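Local coordinates for protein prephenate dehydrogenase (Aquifex aeolicus, PDB 2G5C) that probably catalyses the NAD-dependent oxidative decarboxylation of prephenate to 4-hydroxyphenylpyruvate, a step in tyrosine biosynthesis, at residues Val190-Val195 with Ile228-Ile233; Asp196-Met201 with Asp207-Pro212. One frame throughout, in Å; residues are numbered along the deposited sequence.

In the fold
Contacts 1 and 2 illustrate how one long helix can serve two neighbourhoods of a protein. Helix 173-201 supplies a side to each: residues 190-195 meet helix 227-236 in contact 1, and residues 196-201 meet the following loop in contact 2. Their centres lie about 17 Å apart, yet they touch, with Val195 O 3.7 Å from Phe209 CZ. The centre of contact 1 is about 14 Å from the centre of the chain and that of contact 2 about 29 Å. In contact 1 the side chain of Trp230 lies about 8 Å from the bound NAD; contact 2 is away from the known sites. Both fall in the dimerization region and both touch the second subunit.

Contact 1: residues Val190-Val195 with Ile228-Ile233; sequences VAFALV and IMWRDI
Phe192 and Trp230 meet as an offset edge-to-face pair, the one pair that touches between residues 190-195 and 228-233; their CA atoms are 10.1 Å apart. The edge of the phenyl ring is directed at the five-membered ring of the indole, with planes at 63° and centroids 5.5 Å apart. Phe192 CE2 lies 3.9 Å from Trp230 CG, and Phe192 CZ comes equally close to Trp230 CD1. Both side chains leave their helices with CG anti to the carbonyl carbon (chi1 -73° and -76°), directing the rings into the gap between them. On the indole, Ile233 CD1 packs over one face, 3.7 Å above the plane, and His188 adds a ring stack. Ser184, touched by Trp230, and His185, touched by Ile233, extend the packing along helix 173-201.

That buried pair contrasts with Ile228, which is exposed, and with Arg231 and Asp232, which are partly so and take no part in the ring contact; Arg231 packs instead on Val268 of the second subunit. Met229, next to Trp230 in sequence, lines an NAD site whose cofactor is not the one bound to this chain. The whole is a buried edge-to-face contact between two helices, beside the NAD pocket of a prephenate dehydrogenase.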
ATOM      1  N   VAL A 190       4.960  -2.968  -8.929  1.00 16.22           N
ATOM      2  CA  VAL A 190       4.134  -1.779  -9.096  1.00 18.01           C
ATOM      3  C   VAL A 190       4.638  -0.614  -8.240  1.00 16.40           C
ATOM      4  O   VAL A 190       4.700   0.524  -8.704  1.00 17.48           O
ATOM      5  CB  VAL A 190       2.653  -2.097  -8.745  1.00 17.10           C
ATOM      6  CG1 VAL A 190       1.892  -0.822  -8.451  1.00 20.44           C
ATOM      7  CG2 VAL A 190       2.007  -2.826  -9.916  1.00 18.55           C
ATOM      8  N   ALA A 191       5.002  -0.902  -6.994  1.00 15.61           N
ATOM      9  CA  ALA A 191       5.499   0.132  -6.087  1.00 15.36           C
ATOM     10  C   ALA A 191       6.827   0.701  -6.592  1.00 15.54           C
ATOM     11  O   ALA A 191       7.048   1.916  -6.564  1.00 15.73           O
ATOM     12  CB  ALA A 191       5.677  -0.441  -4.691  1.00 14.42           C
ATOM     13  N   PHE A 192       7.719  -0.175  -7.040  1.00 15.37           N
ATOM     14  CA  PHE A 192       9.004   0.288  -7.570  1.00 16.06           C
ATOM     15  C   PHE A 192       8.733   1.234  -8.739  1.00 15.44           C
ATOM     16  O   PHE A 192       9.368   2.283  -8.866  1.00 15.54           O
ATOM     17  CB  PHE A 192       9.849  -0.897  -8.052  1.00 15.17           C
ATOM     18  CG  PHE A 192      10.435  -1.727  -6.943  1.00 16.75           C
ATOM     19  CD1 PHE A 192      11.288  -1.155  -6.003  1.00 18.40           C
ATOM     20  CD2 PHE A 192      10.156  -3.091  -6.850  1.00 18.41           C
ATOM     21  CE1 PHE A 192      11.862  -1.934  -4.979  1.00 19.85           C
ATOM     22  CE2 PHE A 192      10.721  -3.879  -5.834  1.00 21.09           C
ATOM     23  CZ  PHE A 192      11.576  -3.300  -4.896  1.00 19.66           C
ATOM     24  N   ALA A 193       7.782   0.858  -9.591  1.00 13.14           N
ATOM     25  CA  ALA A 193       7.431   1.670 -10.751  1.00 15.20           C
ATOM     26  C   ALA A 193       6.808   3.007 -10.344  1.00 14.46           C
ATOM     27  O   ALA A 193       7.050   4.023 -10.984  1.00 15.39           O
ATOM     28  CB  ALA A 193       6.475   0.905 -11.662  1.00 16.15           C
ATOM     29  N   LEU A 194       5.989   2.995  -9.296  1.00 15.58           N
ATOM     30  CA  LEU A 194       5.355   4.220  -8.797  1.00 15.91           C
ATOM     31  C   LEU A 194       6.436   5.209  -8.351  1.00 14.04           C
ATOM     32  O   LEU A 194       6.333   6.414  -8.600  1.00 14.43           O
ATOM     33  CB  LEU A 194       4.452   3.918  -7.590  1.00 18.08           C
ATOM     34  CG  LEU A 194       2.930   4.030  -7.686  1.00 24.42           C
ATOM     35  CD1 LEU A 194       2.547   5.320  -8.407  1.00 23.86           C
ATOM     36  CD2 LEU A 194       2.370   2.818  -8.402  1.00 27.06           C
ATOM     37  N   VAL A 195       7.454   4.690  -7.667  1.00 15.21           N
ATOM     38  CA  VAL A 195       8.560   5.518  -7.197  1.00 17.03           C
ATOM     39  C   VAL A 195       9.273   6.110  -8.409  1.00 17.64           C
ATOM     40  O   VAL A 195       9.561   7.302  -8.440  1.00 17.22           O
ATOM     41  CB  VAL A 195       9.572   4.696  -6.349  1.00 20.22           C
ATOM     42  CG1 VAL A 195      10.810   5.543  -6.034  1.00 20.29           C
ATOM     43  CG2 VAL A 195       8.913   4.240  -5.045  1.00 18.04           C
ATOM     44  N   ILE A 228      18.410  -5.969  -3.962  1.00 35.80           N
ATOM     45  CA  ILE A 228      19.080  -7.181  -4.403  1.00 34.04           C
ATOM     46  C   ILE A 228      18.128  -8.373  -4.359  1.00 31.42           C
ATOM     47  O   ILE A 228      18.048  -9.137  -5.319  1.00 29.93           O
ATOM     48  CB  ILE A 228      20.333  -7.482  -3.533  1.00 34.12           C
ATOM     49  CG1 ILE A 228      21.474  -6.529  -3.907  1.00 36.25           C
ATOM     50  CG2 ILE A 228      20.780  -8.921  -3.732  1.00 33.93           C
ATOM     51  CD1 ILE A 228      21.140  -5.055  -3.739  1.00 37.03           C
HETATM   52  N   MSE A 229      17.407  -8.525  -3.252  1.00 29.89           N
HETATM   53  CA  MSE A 229      16.468  -9.634  -3.118  1.00 29.57           C
HETATM   54  C   MSE A 229      15.430  -9.589  -4.231  1.00 28.05           C
HETATM   55  O   MSE A 229      15.162 -10.597  -4.881  1.00 24.73           O
HETATM   56  CB  MSE A 229      15.757  -9.594  -1.758  1.00 34.02           C
HETATM   57  CG  MSE A 229      14.742 -10.726  -1.566  1.00 39.41           C
HETATM   58 SE   MSE A 229      13.830 -10.723   0.156  1.00 52.47          SE
HETATM   59  CE  MSE A 229      12.187  -9.850  -0.364  1.00 46.69           C
ATOM     60  N   TRP A 230      14.847  -8.414  -4.457  1.00 25.44           N
ATOM     61  CA  TRP A 230      13.840  -8.291  -5.497  1.00 25.54           C
ATOM     62  C   TRP A 230      14.409  -8.465  -6.902  1.00 26.16           C
ATOM     63  O   TRP A 230      13.708  -8.936  -7.798  1.00 24.65           O
ATOM     64  CB  TRP A 230      13.069  -6.969  -5.336  1.00 23.13           C
ATOM     65  CG  TRP A 230      12.089  -7.100  -4.205  1.00 20.34           C
ATOM     66  CD1 TRP A 230      12.227  -6.629  -2.928  1.00 19.78           C
ATOM     67  CD2 TRP A 230      10.906  -7.908  -4.206  1.00 18.25           C
ATOM     68  NE1 TRP A 230      11.208  -7.107  -2.132  1.00 18.04           N
ATOM     69  CE2 TRP A 230      10.386  -7.895  -2.892  1.00 18.36           C
ATOM     70  CE3 TRP A 230      10.239  -8.649  -5.191  1.00 19.20           C
ATOM     71  CZ2 TRP A 230       9.229  -8.598  -2.537  1.00 18.13           C
ATOM     72  CZ3 TRP A 230       9.090  -9.346  -4.839  1.00 19.00           C
ATOM     73  CH2 TRP A 230       8.597  -9.315  -3.519  1.00 19.42           C
ATOM     74  N   ARG A 231      15.675  -8.107  -7.101  1.00 27.06           N
ATOM     75  CA  ARG A 231      16.293  -8.306  -8.412  1.00 27.88           C
ATOM     76  C   ARG A 231      16.362  -9.810  -8.647  1.00 27.22           C
ATOM     77  O   ARG A 231      16.173 -10.291  -9.764  1.00 27.80           O
ATOM     78  CB  ARG A 231      17.720  -7.765  -8.458  1.00 30.61           C
ATOM     79  CG  ARG A 231      18.461  -8.178  -9.732  1.00 32.59           C
ATOM     80  CD  ARG A 231      19.968  -8.188  -9.546  1.00 35.19           C
ATOM     81  NE  ARG A 231      20.407  -9.267  -8.671  1.00 36.18           N
ATOM     82  CZ  ARG A 231      21.648  -9.392  -8.208  1.00 39.05           C
ATOM     83  NH1 ARG A 231      22.569  -8.497  -8.539  1.00 38.79           N
ATOM     84  NH2 ARG A 231      21.969 -10.411  -7.420  1.00 38.60           N
ATOM     85  N   ASP A 232      16.647 -10.548  -7.580  1.00 25.88           N
ATOM     86  CA  ASP A 232      16.752 -11.998  -7.679  1.00 26.01           C
ATOM     87  C   ASP A 232      15.375 -12.622  -7.871  1.00 24.42           C
ATOM     88  O   ASP A 232      15.205 -13.520  -8.686  1.00 24.57           O
ATOM     89  CB  ASP A 232      17.428 -12.571  -6.427  1.00 27.77           C
ATOM     90  CG  ASP A 232      18.849 -12.050  -6.238  1.00 29.92           C
ATOM     91  OD1 ASP A 232      19.518 -11.767  -7.252  1.00 30.04           O
ATOM     92  OD2 ASP A 232      19.304 -11.936  -5.080  1.00 30.99           O
ATOM     93  N   ILE A 233      14.390 -12.134  -7.127  1.00 23.29           N
ATOM     94  CA  ILE A 233      13.042 -12.659  -7.252  1.00 22.56           C
ATOM     95  C   ILE A 233      12.514 -12.409  -8.659  1.00 22.19           C
ATOM     96  O   ILE A 233      11.959 -13.308  -9.280  1.00 22.50           O
ATOM     97  CB  ILE A 233      12.098 -12.017  -6.211  1.00 21.93           C
ATOM     98  CG1 ILE A 233      12.505 -12.469  -4.805  1.00 23.56           C
ATOM     99  CG2 ILE A 233      10.651 -12.393  -6.505  1.00 22.32           C
ATOM    100  CD1 ILE A 233      11.670 -11.862  -3.689  1.00 22.26           C
TER

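Contact 2: residues Asp196-Met201 with Asp207-Pro212; sequences DTLIHM and DLFKYP
The CB of Leu198 lies over the face of the Phe209 ring, a CH-pi contact made across a sharp reversal of the chain by the root of the leucine side chain. Leu198 CB stands 4.0 Å from the centroid of the Phe209 ring, 26° off its normal, and is displaced toward the rim, where CZ is its nearest atom. The Leu198 CD2 methyl follows on the same side of the ring but outside the rim, 3.9 Å from Phe209 CE2. Ile199 completes the grip from another direction: its CG1 lies at the ring edge, in plane, 3.7 Å from Phe209 CE1. With CG1 anti to the carbonyl carbon (chi1 -76°), this branch can reach the ring although the CB of Ile199 points away from the loop. One ring is thus held by consecutive residues of the helix, over a face by the first and at an edge by the second.

Leu208 packs beside it. Leu208 CB meets Leu198 CG at 4.0 Å, while Leu208 CD1 lies against the last residue of the segment, 3.6 Å from Met201 C and 3.8 Å from Met201 CB. The loop is fixed from within: Asp207 OD1 accepts from Phe209 N at 3.1 Å, the donor lying above the carboxylate plane, and this ties down the start of the 3-10 segment 208-210. The other carboxylate oxygen, OD2, forms a salt bridge with Arg278 of the second subunit. Ser202 OG adds a polar tie, bonding to both Leu198 O and Leu208 N.

Here the last turns of helix 173-201 pack, at the subunit interface, against a loop that doubles back on them, its motif being an Asx turn leading into a short 3-10 segment.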
ATOM      1  N   ASP A 196       9.540   5.284  -9.419  1.00 16.90           N
ATOM      2  CA  ASP A 196      10.214   5.788 -10.610  1.00 17.74           C
ATOM      3  C   ASP A 196       9.368   6.893 -11.232  1.00 16.76           C
ATOM      4  O   ASP A 196       9.893   7.908 -11.704  1.00 17.14           O
ATOM      5  CB  ASP A 196      10.427   4.666 -11.628  1.00 16.91           C
ATOM      6  CG  ASP A 196      11.259   5.110 -12.809  1.00 19.32           C
ATOM      7  OD1 ASP A 196      12.477   5.330 -12.621  1.00 17.85           O
ATOM      8  OD2 ASP A 196      10.696   5.249 -13.920  1.00 18.50           O
ATOM      9  N   THR A 197       8.053   6.702 -11.212  1.00 15.91           N
ATOM     10  CA  THR A 197       7.120   7.669 -11.782  1.00 16.04           C
ATOM     11  C   THR A 197       7.185   9.030 -11.091  1.00 17.89           C
ATOM     12  O   THR A 197       7.229  10.067 -11.752  1.00 18.37           O
ATOM     13  CB  THR A 197       5.657   7.160 -11.703  1.00 17.11           C
ATOM     14  OG1 THR A 197       5.552   5.885 -12.345  1.00 17.43           O
ATOM     15  CG2 THR A 197       4.719   8.134 -12.398  1.00 14.84           C
ATOM     16  N   LEU A 198       7.170   9.027  -9.759  1.00 17.43           N
ATOM     17  CA  LEU A 198       7.235  10.275  -9.012  1.00 17.82           C
ATOM     18  C   LEU A 198       8.558  10.971  -9.297  1.00 17.17           C
ATOM     19  O   LEU A 198       8.616  12.196  -9.358  1.00 19.54           O
ATOM     20  CB  LEU A 198       7.069  10.016  -7.511  1.00 19.75           C
ATOM     21  CG  LEU A 198       5.627  10.080  -6.979  1.00 23.91           C
ATOM     22  CD1 LEU A 198       4.685   9.275  -7.859  1.00 25.99           C
ATOM     23  CD2 LEU A 198       5.600   9.554  -5.558  1.00 26.28           C
ATOM     24  N   ILE A 199       9.622  10.192  -9.472  1.00 16.68           N
ATOM     25  CA  ILE A 199      10.924  10.779  -9.788  1.00 19.61           C
ATOM     26  C   ILE A 199      10.847  11.517 -11.134  1.00 20.10           C
ATOM     27  O   ILE A 199      11.213  12.689 -11.230  1.00 21.20           O
ATOM     28  CB  ILE A 199      12.035   9.692  -9.848  1.00 19.13           C
ATOM     29  CG1 ILE A 199      12.421   9.271  -8.427  1.00 18.33           C
ATOM     30  CG2 ILE A 199      13.249  10.216 -10.618  1.00 24.17           C
ATOM     31  CD1 ILE A 199      13.342   8.060  -8.347  1.00 18.94           C
ATOM     32  N   HIS A 200      10.342  10.846 -12.165  1.00 20.33           N
ATOM     33  CA  HIS A 200      10.252  11.460 -13.487  1.00 22.07           C
ATOM     34  C   HIS A 200       9.112  12.447 -13.733  1.00 20.12           C
ATOM     35  O   HIS A 200       9.184  13.247 -14.669  1.00 20.07           O
ATOM     36  CB  HIS A 200      10.254  10.372 -14.563  1.00 26.70           C
ATOM     37  CG  HIS A 200      11.552   9.629 -14.647  1.00 30.31           C
ATOM     38  ND1 HIS A 200      11.878   8.599 -13.793  1.00 31.76           N
ATOM     39  CD2 HIS A 200      12.639   9.825 -15.431  1.00 32.55           C
ATOM     40  CE1 HIS A 200      13.109   8.192 -14.043  1.00 32.54           C
ATOM     41  NE2 HIS A 200      13.594   8.921 -15.033  1.00 33.81           N
HETATM   42  N   MSE A 201       8.068  12.418 -12.910  1.00 16.65           N
HETATM   43  CA  MSE A 201       6.975  13.364 -13.101  1.00 18.42           C
HETATM   44  C   MSE A 201       7.116  14.594 -12.209  1.00 18.56           C
HETATM   45  O   MSE A 201       6.332  15.542 -12.301  1.00 18.01           O
HETATM   46  CB  MSE A 201       5.619  12.669 -12.911  1.00 19.99           C
HETATM   47  CG  MSE A 201       5.335  11.723 -14.071  1.00 19.67           C
HETATM   48 SE   MSE A 201       3.523  11.108 -14.256  1.00 31.06          SE
HETATM   49  CE  MSE A 201       2.706  12.686 -15.031  1.00 21.57           C
ATOM     50  N   ASP A 207       8.298  18.866  -6.046  1.00 23.29           N
ATOM     51  CA  ASP A 207       8.908  17.594  -5.678  1.00 22.14           C
ATOM     52  C   ASP A 207       7.734  16.752  -5.182  1.00 21.83           C
ATOM     53  O   ASP A 207       7.241  16.954  -4.067  1.00 23.10           O
ATOM     54  CB  ASP A 207       9.922  17.806  -4.548  1.00 22.84           C
ATOM     55  CG  ASP A 207      10.513  16.506  -4.034  1.00 23.80           C
ATOM     56  OD1 ASP A 207      10.105  15.422  -4.505  1.00 21.90           O
ATOM     57  OD2 ASP A 207      11.394  16.567  -3.150  1.00 26.90           O
ATOM     58  N   LEU A 208       7.287  15.817  -6.017  1.00 19.84           N
ATOM     59  CA  LEU A 208       6.139  14.974  -5.688  1.00 19.70           C
ATOM     60  C   LEU A 208       6.257  14.138  -4.408  1.00 18.83           C
ATOM     61  O   LEU A 208       5.244  13.771  -3.809  1.00 19.66           O
ATOM     62  CB  LEU A 208       5.800  14.072  -6.884  1.00 16.60           C
ATOM     63  CG  LEU A 208       5.394  14.821  -8.163  1.00 17.24           C
ATOM     64  CD1 LEU A 208       5.100  13.824  -9.279  1.00 17.61           C
ATOM     65  CD2 LEU A 208       4.169  15.694  -7.898  1.00 18.62           C
ATOM     66  N   PHE A 209       7.479  13.848  -3.972  1.00 20.52           N
ATOM     67  CA  PHE A 209       7.648  13.049  -2.762  1.00 20.99           C
ATOM     68  C   PHE A 209       7.219  13.788  -1.494  1.00 21.38           C
ATOM     69  O   PHE A 209       7.080  13.185  -0.429  1.00 20.77           O
ATOM     70  CB  PHE A 209       9.100  12.563  -2.638  1.00 23.20           C
ATOM     71  CG  PHE A 209       9.458  11.493  -3.632  1.00 23.63           C
ATOM     72  CD1 PHE A 209      10.188  11.800  -4.778  1.00 23.65           C
ATOM     73  CD2 PHE A 209       9.021  10.182  -3.446  1.00 23.39           C
ATOM     74  CE1 PHE A 209      10.474  10.811  -5.726  1.00 25.92           C
ATOM     75  CE2 PHE A 209       9.300   9.185  -4.388  1.00 22.84           C
ATOM     76  CZ  PHE A 209      10.028   9.502  -5.529  1.00 23.61           C
ATOM     77  N   LYS A 210       6.995  15.091  -1.619  1.00 23.54           N
ATOM     78  CA  LYS A 210       6.572  15.902  -0.484  1.00 26.23           C
ATOM     79  C   LYS A 210       5.084  15.745  -0.167  1.00 26.82           C
ATOM     80  O   LYS A 210       4.594  16.342   0.788  1.00 27.09           O
ATOM     81  CB  LYS A 210       6.878  17.380  -0.744  1.00 27.51           C
ATOM     82  CG  LYS A 210       8.363  17.717  -0.737  1.00 31.30           C
ATOM     83  CD  LYS A 210       8.596  19.216  -0.779  1.00 34.62           C
ATOM     84  CE  LYS A 210      10.079  19.535  -0.602  1.00 38.78           C
ATOM     85  NZ  LYS A 210      10.354  20.997  -0.643  1.00 41.17           N
ATOM     86  N   TYR A 211       4.373  14.940  -0.955  1.00 26.26           N
ATOM     87  CA  TYR A 211       2.936  14.746  -0.736  1.00 25.91           C
ATOM     88  C   TYR A 211       2.521  13.276  -0.715  1.00 25.43           C
ATOM     89  O   TYR A 211       1.930  12.775  -1.673  1.00 24.44           O
ATOM     90  CB  TYR A 211       2.150  15.490  -1.818  1.00 25.33           C
ATOM     91  CG  TYR A 211       2.617  16.909  -1.983  1.00 25.93           C
ATOM     92  CD1 TYR A 211       3.649  17.222  -2.867  1.00 26.76           C
ATOM     93  CD2 TYR A 211       2.099  17.926  -1.190  1.00 26.20           C
ATOM     94  CE1 TYR A 211       4.158  18.514  -2.949  1.00 26.83           C
ATOM     95  CE2 TYR A 211       2.599  19.221  -1.260  1.00 27.36           C
ATOM     96  CZ  TYR A 211       3.631  19.508  -2.142  1.00 28.96           C
ATOM     97  OH  TYR A 211       4.139  20.786  -2.213  1.00 29.66           O
ATOM     98  N   PRO A 212       2.814  12.568   0.390  1.00 25.06           N
ATOM     99  CA  PRO A 212       2.483  11.148   0.557  1.00 25.85           C
ATOM    100  C   PRO A 212       1.120  10.854   1.182  1.00 26.68           C
ATOM    101  O   PRO A 212       0.706   9.695   1.250  1.00 26.02           O
ATOM    102  CB  PRO A 212       3.608  10.653   1.448  1.00 26.92           C
ATOM    103  CG  PRO A 212       3.755  11.809   2.397  1.00 26.31           C
ATOM    104  CD  PRO A 212       3.726  13.014   1.462  1.00 23.26           C
TER